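Local coordinates for WbbM protein (PDB 6U4B), which is a bifunctional, trimeric glycosyltransferase that probably polymerises the O-antigen polysaccharide of Klebsiella pneumoniae, with magnesium bound in one of its domains, at residues 120-125 with 280-285; 347-352 with 586-591; 399-404 with 476-481. All coordinates share one frame; numbering follows the deposited sequence.

Contact 1. Residues 120-125 with 280-285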
loop_
_atom_site.group_PDB
_atom_site.type_symbol
_atom_site.label_atom_id
_atom_site.label_comp_id
_atom_site.label_asym_id
_atom_site.label_seq_id
_atom_site.Cartn_x
_atom_site.Cartn_y
_atom_site.Cartn_z
ATOM N N TRP A 120 50.966 -24.985 24.874
ATOM C CA TRP A 120 50.100 -24.185 25.728
ATOM C C TRP A 120 49.420 -24.992 26.825
ATOM O O TRP A 120 48.620 -24.426 27.574
ATOM C CB TRP A 120 49.037 -23.462 24.891
ATOM C CG TRP A 120 49.591 -22.708 23.713
ATOM C CD1 TRP A 120 49.091 -22.701 22.444
ATOM C CD2 TRP A 120 50.755 -21.861 23.688
ATOM N NE1 TRP A 120 49.862 -21.903 21.635
ATOM C CE2 TRP A 120 50.889 -21.378 22.373
ATOM C CE3 TRP A 120 51.692 -21.464 24.651
ATOM C CZ2 TRP A 120 51.921 -20.521 21.993
ATOM C CZ3 TRP A 120 52.718 -20.615 24.271
ATOM C CH2 TRP A 120 52.823 -20.151 22.954
ATOM N N GLY A 121 49.716 -26.282 26.950
ATOM C CA GLY A 121 49.112 -27.081 28.000
ATOM C C GLY A 121 47.700 -27.535 27.711
ATOM O O GLY A 121 46.912 -27.721 28.644
ATOM N N VAL A 122 47.350 -27.708 26.439
ATOM C CA VAL A 122 46.043 -28.217 26.048
ATOM C C VAL A 122 46.225 -29.580 25.394
ATOM O O VAL A 122 47.270 -29.879 24.803
ATOM C CB VAL A 122 45.298 -27.246 25.106
ATOM C CG1 VAL A 122 45.072 -25.909 25.800
ATOM C CG2 VAL A 122 46.065 -27.059 23.808
ATOM N N VAL A 123 45.205 -30.420 25.522
ATOM C CA VAL A 123 45.189 -31.739 24.902
ATOM C C VAL A 123 44.357 -31.647 23.631
ATOM O O VAL A 123 43.159 -31.345 23.682
ATOM C CB VAL A 123 44.633 -32.805 25.859
ATOM C CG1 VAL A 123 44.746 -34.185 25.235
ATOM C CG2 VAL A 123 45.372 -32.755 27.185
ATOM N N ASN A 124 44.992 -31.899 22.492
ATOM C CA ASN A 124 44.338 -31.748 21.200
ATOM C C ASN A 124 43.663 -33.049 20.784
ATOM O O ASN A 124 44.167 -34.142 21.061
ATOM C CB ASN A 124 45.349 -31.310 20.140
ATOM C CG ASN A 124 45.987 -29.970 20.463
ATOM O OD1 ASN A 124 46.936 -29.895 21.247
ATOM N ND2 ASN A 124 45.467 -28.904 19.862
ATOM N N HIS A 125 42.512 -32.920 20.123
ATOM C CA HIS A 125 41.780 -34.034 19.550
ATOM C C HIS A 125 41.185 -33.520 18.247
ATOM O O HIS A 125 40.712 -32.375 18.195
ATOM C CB HIS A 125 40.677 -34.546 20.484
ATOM C CG HIS A 125 40.236 -35.947 20.189
ATOM N ND1 HIS A 125 39.218 -36.239 19.307
ATOM C CD2 HIS A 125 40.670 -37.138 20.668
ATOM C CE1 HIS A 125 39.047 -37.548 19.250
ATOM N NE2 HIS A 125 39.915 -38.117 20.067
ATOM N N LEU A 280 41.990 -29.755 36.330
ATOM C CA LEU A 280 41.817 -30.714 35.251
ATOM C C LEU A 280 42.560 -30.238 34.011
ATOM O O LEU A 280 42.867 -29.052 33.862
ATOM C CB LEU A 280 40.329 -30.909 34.926
ATOM C CG LEU A 280 39.408 -31.253 36.098
ATOM C CD1 LEU A 280 37.954 -31.129 35.674
ATOM C CD2 LEU A 280 39.700 -32.650 36.626
ATOM N N GLN A 281 42.847 -31.178 33.114
ATOM C CA GLN A 281 43.456 -30.828 31.839
ATOM C C GLN A 281 42.444 -30.127 30.936
ATOM O O GLN A 281 41.232 -30.319 31.056
ATOM C CB GLN A 281 43.998 -32.076 31.138
ATOM C CG GLN A 281 45.119 -32.799 31.877
ATOM C CD GLN A 281 45.719 -33.927 31.055
ATOM O OE1 GLN A 281 45.129 -35.000 30.925
ATOM N NE2 GLN A 281 46.893 -33.685 30.487
ATOM N N ARG A 282 42.959 -29.307 30.023
ATOM C CA ARG A 282 42.154 -28.635 29.012
ATOM C C ARG A 282 42.236 -29.396 27.696
ATOM O O ARG A 282 43.278 -29.953 27.350
ATOM C CB ARG A 282 42.622 -27.194 28.784
ATOM C CG ARG A 282 42.599 -26.318 30.015
ATOM C CD ARG A 282 42.941 -24.868 29.681
ATOM N NE ARG A 282 44.375 -24.647 29.504
ATOM C CZ ARG A 282 45.212 -24.335 30.490
ATOM N NH1 ARG A 282 44.763 -24.211 31.732
ATOM N NH2 ARG A 282 46.501 -24.150 30.238
ATOM N N THR A 283 41.129 -29.407 26.959
ATOM C CA THR A 283 41.093 -30.013 25.637
ATOM C C THR A 283 40.880 -28.948 24.569
ATOM O O THR A 283 40.398 -27.844 24.840
ATOM C CB THR A 283 39.987 -31.074 25.529
ATOM O OG1 THR A 283 38.714 -30.435 25.360
ATOM C CG2 THR A 283 39.952 -31.947 26.776
ATOM N N PHE A 284 41.255 -29.293 23.340
ATOM C CA PHE A 284 40.977 -28.456 22.183
ATOM C C PHE A 284 40.598 -29.337 21.004
ATOM O O PHE A 284 41.232 -30.366 20.755
ATOM C CB PHE A 284 42.171 -27.571 21.798
ATOM C CG PHE A 284 41.947 -26.781 20.535
ATOM C CD1 PHE A 284 42.623 -27.101 19.369
ATOM C CD2 PHE A 284 41.038 -25.734 20.509
ATOM C CE1 PHE A 284 42.410 -26.381 18.205
ATOM C CE2 PHE A 284 40.820 -25.012 19.348
ATOM C CZ PHE A 284 41.508 -25.336 18.196
ATOM N N VAL A 285 39.563 -28.919 20.283
ATOM C CA VAL A 285 39.054 -29.624 19.113
ATOM C C VAL A 285 39.499 -28.853 17.878
ATOM O O VAL A 285 39.081 -27.707 17.670
ATOM C CB VAL A 285 37.525 -29.763 19.165
ATOM C CG1 VAL A 285 37.012 -30.449 17.916
ATOM C CG2 VAL A 285 37.116 -30.528 20.412
#
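Arg282 runs beside Val122 and on to the turn before it, meeting them at three points, CB, NE and NH2. Its CB lies 4.1 Å from Val122 CG1. Further out, chi3 of -79° bends the chain so that NE comes back to the same methyl, 4.0 Å from Val122 CG1. At the tip, NH2 donates a weak bond of 3.4 Å to Trp120 O, which lies at the edge and in the plane of the guanidinium. NH1 bonds to Lys156 O of strand 152-159. Behind this side chain the backbones pair in parallel, the local axes 32° apart: Val123 N donates to Arg282 O (2.7 Å), Phe284 N to Val123 O (2.8 Å), and His125 N to Phe284 O (2.9 Å). On the face of Val123 and Thr283, Val123 CG2 sits 3.8 Å from Gln281 NE2, an amide nitrogen that bonds to Glu117 OE1. The pairing adds strand 122-125 to the mixed sheet of the DUF4422 half through strand 277-285. Cohesion here thus rests chiefly on three backbone hydrogen bonds; the guanidinium adds a weak bond to a carbonyl, and its charge has no carboxylate partner across the contact.

Contact 2. Residues 347-352 with 586-591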
loop_
_atom_site.group_PDB
_atom_site.type_symbol
_atom_site.label_atom_id
_atom_site.label_comp_id
_atom_site.label_asym_id
_atom_site.label_seq_id
_atom_site.Cartn_x
_atom_site.Cartn_y
_atom_site.Cartn_z
ATOM N N LYS A 347 18.098 -9.545 6.389
ATOM C CA LYS A 347 17.515 -10.481 7.347
ATOM C C LYS A 347 16.499 -9.784 8.242
ATOM O O LYS A 347 15.443 -10.349 8.554
ATOM C CB LYS A 347 18.611 -11.142 8.188
ATOM C CG LYS A 347 19.414 -12.189 7.428
ATOM C CD LYS A 347 20.210 -13.107 8.359
ATOM C CE LYS A 347 21.514 -12.473 8.812
ATOM N NZ LYS A 347 22.449 -13.491 9.380
ATOM N N THR A 348 16.793 -8.547 8.651
ATOM C CA THR A 348 15.845 -7.784 9.457
ATOM C C THR A 348 14.576 -7.478 8.669
ATOM O O THR A 348 13.460 -7.659 9.171
ATOM C CB THR A 348 16.497 -6.492 9.946
ATOM O OG1 THR A 348 17.567 -6.805 10.851
ATOM C CG2 THR A 348 15.478 -5.616 10.646
ATOM N N ARG A 349 14.733 -7.017 7.426
ATOM C CA ARG A 349 13.577 -6.724 6.582
ATOM C C ARG A 349 12.717 -7.962 6.365
ATOM O O ARG A 349 11.483 -7.873 6.342
ATOM C CB ARG A 349 14.042 -6.164 5.239
ATOM C CG ARG A 349 14.762 -4.835 5.330
ATOM C CD ARG A 349 15.363 -4.446 3.991
ATOM N NE ARG A 349 15.698 -3.027 3.932
ATOM C CZ ARG A 349 16.192 -2.422 2.857
ATOM N NH1 ARG A 349 16.413 -3.117 1.750
ATOM N NH2 ARG A 349 16.464 -1.124 2.886
ATOM N N LEU A 350 13.351 -9.125 6.202
ATOM C CA LEU A 350 12.599 -10.350 5.946
ATOM C C LEU A 350 11.765 -10.756 7.156
ATOM O O LEU A 350 10.600 -11.147 7.010
ATOM C CB LEU A 350 13.555 -11.475 5.544
ATOM C CG LEU A 350 14.126 -11.319 4.134
ATOM C CD1 LEU A 350 15.395 -12.125 3.964
ATOM C CD2 LEU A 350 13.085 -11.734 3.107
ATOM N N VAL A 351 12.344 -10.677 8.356
ATOM C CA VAL A 351 11.586 -10.983 9.565
ATOM C C VAL A 351 10.445 -9.990 9.740
ATOM O O VAL A 351 9.334 -10.362 10.138
ATOM C CB VAL A 351 12.517 -11.002 10.792
ATOM C CG1 VAL A 351 11.704 -11.113 12.073
ATOM C CG2 VAL A 351 13.507 -12.153 10.688
ATOM N N ASN A 352 10.695 -8.714 9.431
ATOM C CA ASN A 352 9.668 -7.686 9.578
ATOM C C ASN A 352 8.439 -7.958 8.719
ATOM O O ASN A 352 7.371 -7.399 8.988
ATOM C CB ASN A 352 10.245 -6.312 9.237
ATOM C CG ASN A 352 11.231 -5.822 10.280
ATOM O OD1 ASN A 352 11.272 -6.336 11.398
ATOM N ND2 ASN A 352 12.026 -4.819 9.921
ATOM N N THR A 586 7.097 -3.089 0.411
ATOM C CA THR A 586 8.180 -3.671 1.199
ATOM C C THR A 586 9.379 -2.737 1.077
ATOM O O THR A 586 9.356 -1.840 0.227
ATOM C CB THR A 586 8.521 -5.093 0.731
ATOM O OG1 THR A 586 9.155 -5.038 -0.555
ATOM C CG2 THR A 586 7.266 -5.950 0.643
ATOM N N PRO A 587 10.419 -2.876 1.909
ATOM C CA PRO A 587 11.601 -2.010 1.733
ATOM C C PRO A 587 12.319 -2.210 0.409
ATOM O O PRO A 587 13.109 -1.340 0.021
ATOM C CB PRO A 587 12.505 -2.391 2.913
ATOM C CG PRO A 587 11.569 -2.920 3.930
ATOM C CD PRO A 587 10.483 -3.631 3.174
ATOM N N TRP A 588 12.076 -3.314 -0.299
ATOM C CA TRP A 588 12.710 -3.532 -1.593
ATOM C C TRP A 588 11.967 -2.861 -2.741
ATOM O O TRP A 588 12.399 -2.991 -3.891
ATOM C CB TRP A 588 12.835 -5.032 -1.884
ATOM C CG TRP A 588 13.585 -5.795 -0.836
ATOM C CD1 TRP A 588 14.938 -5.860 -0.680
ATOM C CD2 TRP A 588 13.021 -6.603 0.204
ATOM N NE1 TRP A 588 15.254 -6.656 0.395
ATOM C CE2 TRP A 588 14.094 -7.125 0.954
ATOM C CE3 TRP A 588 11.715 -6.933 0.574
ATOM C CZ2 TRP A 588 13.900 -7.959 2.052
ATOM C CZ3 TRP A 588 11.524 -7.760 1.666
ATOM C CH2 TRP A 588 12.610 -8.264 2.391
ATOM N N GLU A 589 10.878 -2.142 -2.458
ATOM C CA GLU A 589 10.040 -1.602 -3.526
ATOM C C GLU A 589 10.798 -0.585 -4.372
ATOM O O GLU A 589 10.833 -0.690 -5.603
ATOM C CB GLU A 589 8.778 -0.981 -2.931
ATOM C CG GLU A 589 7.919 -0.242 -3.937
ATOM C CD GLU A 589 6.521 0.024 -3.420
ATOM O OE1 GLU A 589 5.562 -0.103 -4.211
ATOM O OE2 GLU A 589 6.382 0.346 -2.220
ATOM N N MET A 590 11.415 0.409 -3.729
ATOM C CA MET A 590 12.182 1.397 -4.478
ATOM C C MET A 590 13.475 0.822 -5.043
ATOM O O MET A 590 14.021 1.385 -5.998
ATOM C CB MET A 590 12.493 2.612 -3.603
ATOM C CG MET A 590 13.085 2.277 -2.244
ATOM S SD MET A 590 13.964 3.674 -1.515
ATOM C CE MET A 590 15.661 3.226 -1.876
ATOM N N GLU A 591 13.977 -0.280 -4.477
ATOM C CA GLU A 591 15.147 -0.936 -5.053
ATOM C C GLU A 591 14.859 -1.433 -6.463
ATOM O O GLU A 591 15.740 -1.404 -7.329
ATOM C CB GLU A 591 15.592 -2.107 -4.176
ATOM C CG GLU A 591 16.480 -1.744 -3.003
ATOM C CD GLU A 591 17.181 -2.962 -2.430
ATOM O OE1 GLU A 591 17.688 -3.783 -3.226
ATOM O OE2 GLU A 591 17.214 -3.108 -1.191
#
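Arg349 and Leu350 pack tightly against Pro587 and Trp588. The leucine comes in at about a right angle to the tryptophan side chain, and its CD2 reaches to 3.6 Å from Trp588 CH2. Beside it, Arg349 CB lies 3.7 Å from Trp588 CZ2, so two successive residues of helix 344-352 pack on the six-membered end of one indole. Arg349 is stretched out (chi2 172°) and lies alongside the proline ring, the two side chains pointing opposite ways; Pro587 CB sits over one face of the guanidinium, 3.4 Å from Arg349 NE and offset toward the rim. On the five-membered ring, NE1 bonds to Asn346 OD1, one turn earlier in that helix, which should help hold the indole in its orientation. Leu350 also reaches strand 360-366 and Ile320 of helix 313-325. Helix 344-352 links the adjacent parallel strands 333-340 and 360-366, a beta-alpha-beta crossover in the half assigned to glycosyltransferase family 8; the C-terminal turn, type I from Thr586 to Glu589, packs against this helix and against Ile314 of helix 313-325. Thr586 OG1 accepts a weak capping bond from Trp588 N as the chain heads into helix 589-596. The guanidinium stands perpendicular to the indole plane, and its distance to the five-membered ring allows at most a weak cation-pi attraction. The looser side is that of Glu591: Arg349 NH1 donates to Glu591 OE2 at 3.0 Å, almost exactly in the guanidinium plane, but the bond is bent, with an N-H...O angle of 139°. Glu591 is partly exposed and poorly ordered, so this end of the salt bridge is probably the less fixed. Arg349 NE makes a second salt bridge, to Asp577 of a neighbouring subunit, which carries the contact into the trimer interface.

Contact 3. Residues 399-404 with 476-481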
loop_
_atom_site.group_PDB
_atom_site.type_symbol
_atom_site.label_atom_id
_atom_site.label_comp_id
_atom_site.label_asym_id
_atom_site.label_seq_id
_atom_site.Cartn_x
_atom_site.Cartn_y
_atom_site.Cartn_z
ATOM N N TYR A 399 11.384 -32.993 11.952
ATOM C CA TYR A 399 10.103 -32.724 11.318
ATOM C C TYR A 399 9.583 -33.988 10.643
ATOM O O TYR A 399 10.359 -34.821 10.169
ATOM C CB TYR A 399 10.235 -31.605 10.282
ATOM C CG TYR A 399 10.433 -30.223 10.860
ATOM C CD1 TYR A 399 9.403 -29.294 10.840
ATOM C CD2 TYR A 399 11.648 -29.842 11.417
ATOM C CE1 TYR A 399 9.571 -28.023 11.360
ATOM C CE2 TYR A 399 11.827 -28.572 11.943
ATOM C CZ TYR A 399 10.782 -27.667 11.910
ATOM O OH TYR A 399 10.947 -26.400 12.427
ATOM N N ASP A 400 8.257 -34.129 10.607
ATOM C CA ASP A 400 7.661 -35.235 9.863
ATOM C C ASP A 400 7.701 -34.966 8.364
ATOM O O ASP A 400 8.212 -35.784 7.591
ATOM C CB ASP A 400 6.224 -35.486 10.324
ATOM C CG ASP A 400 6.156 -36.229 11.642
ATOM O OD1 ASP A 400 5.134 -36.096 12.350
ATOM O OD2 ASP A 400 7.130 -36.936 11.976
ATOM N N LYS A 401 7.167 -33.824 7.936
ATOM C CA LYS A 401 7.205 -33.428 6.536
ATOM C C LYS A 401 7.577 -31.955 6.428
ATOM O O LYS A 401 7.263 -31.148 7.306
ATOM C CB LYS A 401 5.867 -33.691 5.827
ATOM C CG LYS A 401 5.557 -35.165 5.643
ATOM C CD LYS A 401 4.422 -35.394 4.657
ATOM C CE LYS A 401 3.110 -34.831 5.169
ATOM N NZ LYS A 401 1.977 -35.204 4.278
ATOM N N VAL A 402 8.240 -31.619 5.325
ATOM C CA VAL A 402 8.785 -30.288 5.080
ATOM C C VAL A 402 8.623 -29.963 3.598
ATOM O O VAL A 402 8.845 -30.819 2.736
ATOM C CB VAL A 402 10.269 -30.219 5.502
ATOM C CG1 VAL A 402 11.042 -29.249 4.629
ATOM C CG2 VAL A 402 10.394 -29.848 6.972
ATOM N N VAL A 403 8.235 -28.723 3.302
ATOM C CA VAL A 403 8.057 -28.256 1.931
ATOM C C VAL A 403 9.222 -27.344 1.573
ATOM O O VAL A 403 9.384 -26.273 2.171
ATOM C CB VAL A 403 6.718 -27.524 1.747
ATOM C CG1 VAL A 403 6.566 -27.055 0.310
ATOM C CG2 VAL A 403 5.562 -28.426 2.148
ATOM N N PHE A 404 10.035 -27.766 0.606
ATOM C CA PHE A 404 11.045 -26.883 0.039
ATOM C C PHE A 404 10.490 -26.178 -1.190
ATOM O O PHE A 404 9.726 -26.760 -1.966
ATOM C CB PHE A 404 12.319 -27.641 -0.349
ATOM C CG PHE A 404 13.291 -26.803 -1.144
ATOM C CD1 PHE A 404 14.251 -26.044 -0.498
ATOM C CD2 PHE A 404 13.218 -26.745 -2.533
ATOM C CE1 PHE A 404 15.129 -25.258 -1.215
ATOM C CE2 PHE A 404 14.085 -25.950 -3.254
ATOM C CZ PHE A 404 15.046 -25.212 -2.594
ATOM N N ILE A 476 10.075 -27.246 -6.238
ATOM C CA ILE A 476 9.176 -27.376 -5.097
ATOM C C ILE A 476 9.083 -28.856 -4.742
ATOM O O ILE A 476 8.772 -29.697 -5.592
ATOM C CB ILE A 476 7.798 -26.738 -5.384
ATOM C CG1 ILE A 476 6.959 -26.641 -4.108
ATOM C CG2 ILE A 476 7.036 -27.468 -6.490
ATOM C CD1 ILE A 476 5.747 -25.723 -4.257
ATOM N N ILE A 477 9.410 -29.193 -3.496
ATOM C CA ILE A 477 9.509 -30.582 -3.064
ATOM C C ILE A 477 8.912 -30.711 -1.671
ATOM O O ILE A 477 9.292 -29.971 -0.759
ATOM C CB ILE A 477 10.968 -31.083 -3.046
ATOM C CG1 ILE A 477 11.660 -30.846 -4.389
ATOM C CG2 ILE A 477 11.011 -32.558 -2.689
ATOM C CD1 ILE A 477 13.143 -31.151 -4.371
ATOM N N VAL A 478 7.999 -31.660 -1.500
ATOM C CA VAL A 478 7.532 -32.050 -0.176
ATOM C C VAL A 478 8.411 -33.203 0.292
ATOM O O VAL A 478 8.331 -34.313 -0.239
ATOM C CB VAL A 478 6.054 -32.448 -0.181
ATOM C CG1 VAL A 478 5.601 -32.778 1.236
ATOM C CG2 VAL A 478 5.206 -31.331 -0.773
ATOM N N PHE A 479 9.256 -32.938 1.281
ATOM C CA PHE A 479 10.127 -33.965 1.828
ATOM C C PHE A 479 9.369 -34.804 2.846
ATOM O O PHE A 479 8.782 -34.268 3.791
ATOM C CB PHE A 479 11.358 -33.335 2.481
ATOM C CG PHE A 479 12.402 -32.878 1.501
ATOM C CD1 PHE A 479 12.228 -31.714 0.772
ATOM C CD2 PHE A 479 13.563 -33.608 1.320
ATOM C CE1 PHE A 479 13.191 -31.294 -0.126
ATOM C CE2 PHE A 479 14.529 -33.191 0.426
ATOM C CZ PHE A 479 14.344 -32.034 -0.298
ATOM N N ASN A 480 9.371 -36.123 2.646
ATOM C CA ASN A 480 8.890 -37.057 3.662
ATOM C C ASN A 480 10.066 -37.358 4.587
ATOM O O ASN A 480 10.717 -38.403 4.507
ATOM C CB ASN A 480 8.327 -38.320 3.020
ATOM C CG ASN A 480 7.651 -39.236 4.024
ATOM O OD1 ASN A 480 7.793 -39.067 5.237
ATOM N ND2 ASN A 480 6.913 -40.219 3.523
ATOM N N VAL A 481 10.340 -36.403 5.480
ATOM C CA VAL A 481 11.528 -36.485 6.325
ATOM C C VAL A 481 11.473 -37.720 7.213
ATOM O O VAL A 481 12.479 -38.423 7.381
ATOM C CB VAL A 481 11.686 -35.197 7.153
ATOM C CG1 VAL A 481 12.895 -35.302 8.070
ATOM C CG2 VAL A 481 11.815 -33.990 6.238
#
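Phe404 and Phe479 meet in the apolar centre, where Phe404 CB lies 3.8 Å from Phe479 CE1, at the edge of the ring and near its plane. Val402 and Ile477 share this face of the sheet, and Ile392 of helix 392-395 touches Val402 and both phenylalanines. The strands belong to the mixed sheet of the family 8 glycosyltransferase half, consistent with a GT-A fold. Strand 402-405 delivers the DxD motif, whose Asp406 and Asp408 bind magnesium together with His560. On the reverse face Val403 and Val478 form the non-hydrogen-bonded pair, their CG2 methyls 4.1 Å apart. Each of these branches lies anti to its own carbonyl carbon, since CG1 takes the place opposite the backbone N (chi1 -180° in Val403).

Antiparallel backbone bonds flank this core on both sides. Phe479 N donates to Val402 O at 2.6 Å, and Val402 N returns a bond of 3.1 Å to Phe479 O. Toward the metal end, Phe404 N to Ile477 O and Ile477 N to Phe404 O form the second such pair. Strand 477-479 also pairs with strand 428-432, so it is an interior strand.

Outward from Val402 the packing becomes mixed. Val481 CG2 lies 4.1 Å from Val402 CB, while Val481 CB is pressed to 3.3 Å from Tyr399 O. Lys401 passes its CB beside Phe479 O at 3.6 Å and sends NZ away to Leu419 O. Asn480 directs its CB away from segment 399-404; its OD1 caps the following helix at Gln483 N, and ND2 bonds to Asn426 O. Asn480 is also the centre of an inverse gamma turn, in which Val481 N makes a weak bond of 3.1 Å to Phe479 O, the same oxygen that accepts from Val402 N.

Contact 1 lies in the DUF4422 half; contacts 2 and 3 lie across the chain's centre, in the family 8 half, their centres about 46 Å and about 41 Å from that of contact 1. Contacts 2 and 3 are about 27 Å apart between centres and about 14 Å between nearest atoms, and the chain between 352 and 586 includes both segments of contact 3. Contact 3 adjoins the metal site: the side chain of Phe404 is about 7 Å from a bound magnesium ion. In contact 2 the Pro587 side chain is about 11 Å from a modelled magnesium and about 8 Å from the side chain of Asn585, which binds a second magnesium ion in this protein, though not in this chain here.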